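Local coordinates for malic enzyme (Entamoeba histolytica, PDB 3NV9), which probably catalyses the oxidative decarboxylation of malate to pyruvate, with NAD or NADP as electron acceptor, at residues N355-G365 and N403-F414. Residues are numbered along the deposited sequence; the frame is centred on the assembly and turned at random.
Sequences NQVNNSVGFPG and NIIGTMDEPGIF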
ATOM      1  N   ASN A 355       3.697  -4.997  31.692  1.00 25.53           N
ATOM      2  CA  ASN A 355       2.280  -4.680  31.553  1.00 25.31           C
ATOM      3  C   ASN A 355       2.075  -3.678  30.433  1.00 25.40           C
ATOM      4  O   ASN A 355       1.670  -2.544  30.657  1.00 24.90           O
ATOM      5  CB  ASN A 355       1.676  -4.187  32.892  1.00 25.49           C
ATOM      6  CG  ASN A 355       1.832  -5.218  34.056  1.00 25.11           C
ATOM      7  OD1 ASN A 355       1.593  -6.429  33.890  1.00 19.94           O
ATOM      8  ND2 ASN A 355       2.176  -4.716  35.242  1.00 21.52           N
ATOM      9  N   GLN A 356       2.398  -4.089  29.209  1.00 25.65           N
ATOM     10  CA  GLN A 356       2.270  -3.173  28.068  1.00 24.61           C
ATOM     11  C   GLN A 356       0.831  -3.118  27.665  1.00 24.74           C
ATOM     12  O   GLN A 356       0.300  -4.058  27.037  1.00 25.81           O
ATOM     13  CB  GLN A 356       3.137  -3.553  26.862  1.00 23.82           C
ATOM     14  CG  GLN A 356       2.873  -2.590  25.660  1.00 21.81           C
ATOM     15  CD  GLN A 356       3.856  -2.735  24.503  1.00 21.48           C
ATOM     16  OE1 GLN A 356       4.139  -1.762  23.785  1.00 21.24           O
ATOM     17  NE2 GLN A 356       4.397  -3.924  24.330  1.00 17.13           N
ATOM     18  N   VAL A 357       0.216  -2.000  28.009  1.00 23.74           N
ATOM     19  CA  VAL A 357      -1.157  -1.766  27.703  1.00 22.69           C
ATOM     20  C   VAL A 357      -1.120  -0.833  26.512  1.00 23.33           C
ATOM     21  O   VAL A 357      -0.950   0.411  26.679  1.00 25.05           O
ATOM     22  CB  VAL A 357      -1.822  -1.151  28.916  1.00 22.90           C
ATOM     23  CG1 VAL A 357      -3.203  -0.548  28.571  1.00 24.56           C
ATOM     24  CG2 VAL A 357      -1.937  -2.209  30.005  1.00 20.20           C
ATOM     25  N   ASN A 358      -1.220  -1.429  25.315  1.00 21.03           N
ATOM     26  CA  ASN A 358      -1.026  -0.735  24.034  1.00 21.13           C
ATOM     27  C   ASN A 358      -1.957  -1.417  23.010  1.00 20.55           C
ATOM     28  O   ASN A 358      -2.086  -2.677  23.040  1.00 20.43           O
ATOM     29  CB  ASN A 358       0.446  -0.874  23.572  1.00 18.33           C
ATOM     30  CG  ASN A 358       0.799   0.033  22.387  1.00 23.55           C
ATOM     31  OD1 ASN A 358       0.354  -0.178  21.215  1.00 22.89           O
ATOM     32  ND2 ASN A 358       1.608   1.080  22.683  1.00 24.77           N
ATOM     33  N   ASN A 359      -2.581  -0.635  22.123  1.00 19.79           N
ATOM     34  CA  ASN A 359      -3.461  -1.209  21.117  1.00 20.34           C
ATOM     35  C   ASN A 359      -2.889  -2.348  20.201  1.00 19.78           C
ATOM     36  O   ASN A 359      -3.665  -3.075  19.611  1.00 19.48           O
ATOM     37  CB  ASN A 359      -4.166  -0.130  20.286  1.00 20.74           C
ATOM     38  CG  ASN A 359      -3.200   0.868  19.609  1.00 20.78           C
ATOM     39  OD1 ASN A 359      -2.202   0.478  19.041  1.00 20.80           O
ATOM     40  ND2 ASN A 359      -3.558   2.182  19.632  1.00 15.50           N
ATOM     41  N   SER A 360      -1.556  -2.450  20.077  1.00 19.22           N
ATOM     42  CA  SER A 360      -0.910  -3.456  19.271  1.00 20.68           C
ATOM     43  C   SER A 360      -1.313  -4.854  19.717  1.00 20.96           C
ATOM     44  O   SER A 360      -1.183  -5.821  18.996  1.00 22.11           O
ATOM     45  CB  SER A 360       0.620  -3.326  19.391  1.00 20.93           C
ATOM     46  OG  SER A 360       1.063  -3.501  20.741  1.00 21.56           O
ATOM     47  N   VAL A 361      -1.834  -4.932  20.915  1.00 21.31           N
ATOM     48  CA  VAL A 361      -2.296  -6.171  21.479  1.00 21.95           C
ATOM     49  C   VAL A 361      -3.852  -6.378  21.350  1.00 22.48           C
ATOM     50  O   VAL A 361      -4.425  -7.359  21.863  1.00 24.02           O
ATOM     51  CB  VAL A 361      -1.584  -6.289  22.879  1.00 21.87           C
ATOM     52  CG1 VAL A 361      -2.448  -6.141  24.021  1.00 22.06           C
ATOM     53  CG2 VAL A 361      -0.627  -7.463  22.904  1.00 21.08           C
ATOM     54  N   GLY A 362      -4.519  -5.478  20.619  1.00 21.66           N
ATOM     55  CA  GLY A 362      -5.965  -5.561  20.354  1.00 20.41           C
ATOM     56  C   GLY A 362      -6.290  -5.320  18.886  1.00 20.39           C
ATOM     57  O   GLY A 362      -7.064  -6.059  18.290  1.00 20.95           O
ATOM     58  N   PHE A 363      -5.644  -4.355  18.243  1.00 20.18           N
ATOM     59  CA  PHE A 363      -5.982  -4.142  16.800  1.00 20.02           C
ATOM     60  C   PHE A 363      -5.797  -5.337  15.793  1.00 19.21           C
ATOM     61  O   PHE A 363      -6.632  -5.516  14.876  1.00 18.85           O
ATOM     62  CB  PHE A 363      -5.439  -2.800  16.266  1.00 19.52           C
ATOM     63  CG  PHE A 363      -3.929  -2.748  16.039  1.00 19.90           C
ATOM     64  CD1 PHE A 363      -3.144  -1.878  16.770  1.00 17.19           C
ATOM     65  CD2 PHE A 363      -3.328  -3.484  15.017  1.00 22.13           C
ATOM     66  CE1 PHE A 363      -1.781  -1.780  16.553  1.00 17.05           C
ATOM     67  CE2 PHE A 363      -1.968  -3.370  14.755  1.00 22.48           C
ATOM     68  CZ  PHE A 363      -1.179  -2.533  15.553  1.00 19.35           C
ATOM     69  N   PRO A 364      -4.742  -6.171  15.968  1.00 17.13           N
ATOM     70  CA  PRO A 364      -4.575  -7.249  14.970  1.00 16.38           C
ATOM     71  C   PRO A 364      -5.767  -8.196  14.988  1.00 16.06           C
ATOM     72  O   PRO A 364      -6.253  -8.635  13.916  1.00 15.31           O
ATOM     73  CB  PRO A 364      -3.278  -7.955  15.401  1.00 14.56           C
ATOM     74  CG  PRO A 364      -2.535  -6.888  16.157  1.00 15.28           C
ATOM     75  CD  PRO A 364      -3.588  -6.070  16.867  1.00 16.95           C
ATOM     76  N   GLY A 365      -6.253  -8.447  16.190  1.00 17.13           N
ATOM     77  CA  GLY A 365      -7.378  -9.361  16.431  1.00 19.23           C
ATOM     78  C   GLY A 365      -8.699  -8.715  16.059  1.00 19.44           C
ATOM     79  O   GLY A 365      -9.504  -9.324  15.384  1.00 20.14           O
ATOM     80  N   ASN A 403       2.397  -8.954  35.373  1.00 28.54           N
ATOM     81  CA  ASN A 403       2.034  -9.462  34.072  1.00 28.14           C
ATOM     82  C   ASN A 403       0.535  -9.646  34.013  1.00 27.75           C
ATOM     83  O   ASN A 403       0.045 -10.740  34.308  1.00 27.31           O
ATOM     84  CB  ASN A 403       2.776 -10.745  33.766  1.00 27.46           C
ATOM     85  CG  ASN A 403       2.559 -11.182  32.335  1.00 30.57           C
ATOM     86  OD1 ASN A 403       1.577 -10.773  31.703  1.00 27.09           O
ATOM     87  ND2 ASN A 403       3.485 -11.993  31.794  1.00 30.68           N
ATOM     88  N   ILE A 404      -0.180  -8.576  33.627  1.00 25.72           N
ATOM     89  CA  ILE A 404      -1.656  -8.527  33.711  1.00 25.04           C
ATOM     90  C   ILE A 404      -2.393  -8.726  32.374  1.00 25.48           C
ATOM     91  O   ILE A 404      -3.629  -8.766  32.350  1.00 24.79           O
ATOM     92  CB  ILE A 404      -2.147  -7.163  34.290  1.00 25.14           C
ATOM     93  CG1 ILE A 404      -1.856  -6.003  33.309  1.00 23.39           C
ATOM     94  CG2 ILE A 404      -1.503  -6.857  35.704  1.00 21.90           C
ATOM     95  CD1 ILE A 404      -2.438  -4.650  33.818  1.00 22.35           C
ATOM     96  N   ILE A 405      -1.649  -8.857  31.276  1.00 24.40           N
ATOM     97  CA  ILE A 405      -2.254  -8.676  29.932  1.00 24.44           C
ATOM     98  C   ILE A 405      -1.427  -9.489  28.944  1.00 23.43           C
ATOM     99  O   ILE A 405      -0.269  -9.718  29.170  1.00 24.94           O
ATOM    100  CB  ILE A 405      -2.208  -7.156  29.528  1.00 23.54           C
ATOM    101  CG1 ILE A 405      -2.976  -6.864  28.246  1.00 24.53           C
ATOM    102  CG2 ILE A 405      -0.769  -6.696  29.316  1.00 25.03           C
ATOM    103  CD1 ILE A 405      -3.541  -5.438  28.189  1.00 26.52           C
ATOM    104  N   GLY A 406      -1.992  -9.916  27.839  1.00 23.70           N
ATOM    105  CA  GLY A 406      -1.185 -10.649  26.860  1.00 22.92           C
ATOM    106  C   GLY A 406      -0.237  -9.729  26.122  1.00 22.28           C
ATOM    107  O   GLY A 406      -0.511  -8.517  25.950  1.00 22.23           O
ATOM    108  N   THR A 407       0.845 -10.309  25.634  1.00 21.28           N
ATOM    109  CA  THR A 407       1.930  -9.541  25.051  1.00 21.05           C
ATOM    110  C   THR A 407       1.999  -9.838  23.534  1.00 20.96           C
ATOM    111  O   THR A 407       1.345 -10.788  23.040  1.00 20.75           O
ATOM    112  CB  THR A 407       3.303  -9.858  25.748  1.00 20.92           C
ATOM    113  OG1 THR A 407       3.951 -10.979  25.093  1.00 21.97           O
ATOM    114  CG2 THR A 407       3.107 -10.145  27.261  1.00 19.56           C
ATOM    115  N   MET A 408       2.750  -8.997  22.832  1.00 19.57           N
ATOM    116  CA  MET A 408       2.944  -9.123  21.402  1.00 20.90           C
ATOM    117  C   MET A 408       3.753 -10.366  21.021  1.00 20.30           C
ATOM    118  O   MET A 408       3.721 -10.814  19.857  1.00 19.32           O
ATOM    119  CB  MET A 408       3.617  -7.880  20.797  1.00 20.53           C
ATOM    120  CG  MET A 408       2.831  -6.611  20.972  1.00 20.21           C
ATOM    121  SD  MET A 408       3.582  -5.341  19.933  1.00 24.45           S
ATOM    122  CE  MET A 408       4.952  -4.786  21.005  1.00 19.91           C
ATOM    123  N   ASP A 409       4.426 -10.950  22.001  1.00 20.27           N
ATOM    124  CA  ASP A 409       5.087 -12.240  21.811  1.00 22.01           C
ATOM    125  C   ASP A 409       4.174 -13.510  21.873  1.00 22.46           C
ATOM    126  O   ASP A 409       4.673 -14.627  21.810  1.00 22.18           O
ATOM    127  CB  ASP A 409       6.137 -12.387  22.901  1.00 22.83           C
ATOM    128  CG  ASP A 409       7.286 -13.262  22.458  1.00 25.53           C
ATOM    129  OD1 ASP A 409       7.609 -13.254  21.240  1.00 28.16           O
ATOM    130  OD2 ASP A 409       7.818 -13.989  23.304  1.00 28.28           O
ATOM    131  N   GLU A 410       2.866 -13.316  22.064  1.00 22.74           N
ATOM    132  CA  GLU A 410       1.907 -14.439  22.267  1.00 24.23           C
ATOM    133  C   GLU A 410       0.857 -14.494  21.114  1.00 22.80           C
ATOM    134  O   GLU A 410      -0.266 -14.079  21.247  1.00 22.26           O
ATOM    135  CB  GLU A 410       1.241 -14.368  23.634  1.00 24.38           C
ATOM    136  CG  GLU A 410       2.218 -14.544  24.846  1.00 25.52           C
ATOM    137  CD  GLU A 410       1.498 -14.344  26.218  1.00 27.18           C
ATOM    138  OE1 GLU A 410       1.021 -13.215  26.503  1.00 28.84           O
ATOM    139  OE2 GLU A 410       1.391 -15.309  27.006  1.00 27.01           O
ATOM    140  N   PRO A 411       1.284 -15.019  19.973  1.00 22.34           N
ATOM    141  CA  PRO A 411       0.533 -14.982  18.752  1.00 22.34           C
ATOM    142  C   PRO A 411      -0.820 -15.667  18.839  1.00 22.74           C
ATOM    143  O   PRO A 411      -1.687 -15.365  18.014  1.00 23.01           O
ATOM    144  CB  PRO A 411       1.469 -15.639  17.722  1.00 23.22           C
ATOM    145  CG  PRO A 411       2.365 -16.547  18.496  1.00 22.20           C
ATOM    146  CD  PRO A 411       2.514 -15.841  19.874  1.00 22.51           C
ATOM    147  N   GLY A 412      -1.050 -16.489  19.858  1.00 21.83           N
ATOM    148  CA  GLY A 412      -2.352 -17.185  19.981  1.00 21.55           C
ATOM    149  C   GLY A 412      -3.426 -16.219  20.445  1.00 23.18           C
ATOM    150  O   GLY A 412      -4.628 -16.460  20.258  1.00 22.07           O
ATOM    151  N   ILE A 413      -3.022 -15.114  21.085  1.00 23.22           N
ATOM    152  CA  ILE A 413      -4.020 -14.096  21.435  1.00 22.46           C
ATOM    153  C   ILE A 413      -4.857 -13.796  20.210  1.00 21.85           C
ATOM    154  O   ILE A 413      -6.085 -13.588  20.298  1.00 23.81           O
ATOM    155  CB  ILE A 413      -3.327 -12.730  21.864  1.00 23.00           C
ATOM    156  CG1 ILE A 413      -2.676 -12.816  23.237  1.00 21.76           C
ATOM    157  CG2 ILE A 413      -4.308 -11.566  21.883  1.00 23.23           C
ATOM    158  CD1 ILE A 413      -1.575 -11.750  23.434  1.00 25.28           C
ATOM    159  N   PHE A 414      -4.235 -13.717  19.038  1.00 20.62           N
ATOM    160  CA  PHE A 414      -4.937 -12.979  17.995  1.00 19.53           C
ATOM    161  C   PHE A 414      -6.012 -13.746  17.221  1.00 20.02           C
ATOM    162  O   PHE A 414      -7.000 -13.160  16.907  1.00 21.16           O
ATOM    163  CB  PHE A 414      -3.965 -12.216  17.118  1.00 19.66           C
ATOM    164  CG  PHE A 414      -3.033 -11.402  17.910  1.00 17.84           C
ATOM    165  CD1 PHE A 414      -3.468 -10.220  18.479  1.00 15.80           C
ATOM    166  CD2 PHE A 414      -1.764 -11.876  18.176  1.00 16.41           C
ATOM    167  CE1 PHE A 414      -2.616  -9.499  19.330  1.00 20.80           C
ATOM    168  CE2 PHE A 414      -0.881 -11.155  18.971  1.00 16.92           C
ATOM    169  CZ  PHE A 414      -1.310  -9.956  19.571  1.00 18.59           C
TER
HETATM  170  O   HOH W   1       1.236  -6.395  26.148  1.00 18.91           O
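Val361 fills the middle of this contact, wedged between Ile405 and Met408 of the loop before helix 413-428, and Ile413 and Phe414 of the helix itself. Its methyl CG2 rests 3.2 Å from Gly406 O; a short branched side chain suits so enclosed a place, also touched by Val201 and Leu390 of helices 193-213 and 380-396. The Phe414 ring reaches the start of helix 363-372. There its CD1 lies 3.8 Å from Pro364 CB, the two rings meeting at a slant, while Ile413 CG2 covers one ring face and Val361 CA stands at the edge. Gly365, without a side chain, lets the two helix starts come close, its CA 3.8 Å from Phe414 O.

At the other end the contact turns polar. Asn355 OD1 accepts a hydrogen bond of 2.8 Å from Ile404 N, bent to 138° at the hydrogen and with the donor tilted from the carbonyl plane. Asn355 ND2 donates to the backbone oxygens of Val346 and Pro401, so one buried amide ties the loop to strand 345-348 and to the chain ahead of Asn403.

Between these regions the backbones part, and a water bridges them, donating to both Gln356 O and Gly406 O. Ile405 packs beside it: with CG1 anti to the backbone N (chi1 -172°), its CD1 lies 4.0 Å from Val357 CG2, and CG2 3.6 Å from Gln356 O. The looser margin lies around partly exposed Gln356, Asn403 and Thr407. Met408 is buried: its extended chi2 carries SD to 3.2 Å from Ser360 OG, the bend at chi3 (-82°) sends CE toward the Gln356 side chain, and Phe61 of the second subunit packs against it.

Segment 355-365 follows the edge strand of the Rossmann-type NAD-binding domain and Thr348, Arg350 and Pro354 of the sodium site, with the Gln356 side chain about 4 Å from the ion; Asn358 OD1, hydrogen-bonded to Tyr65 OH of the second subunit, marks the dimer interface.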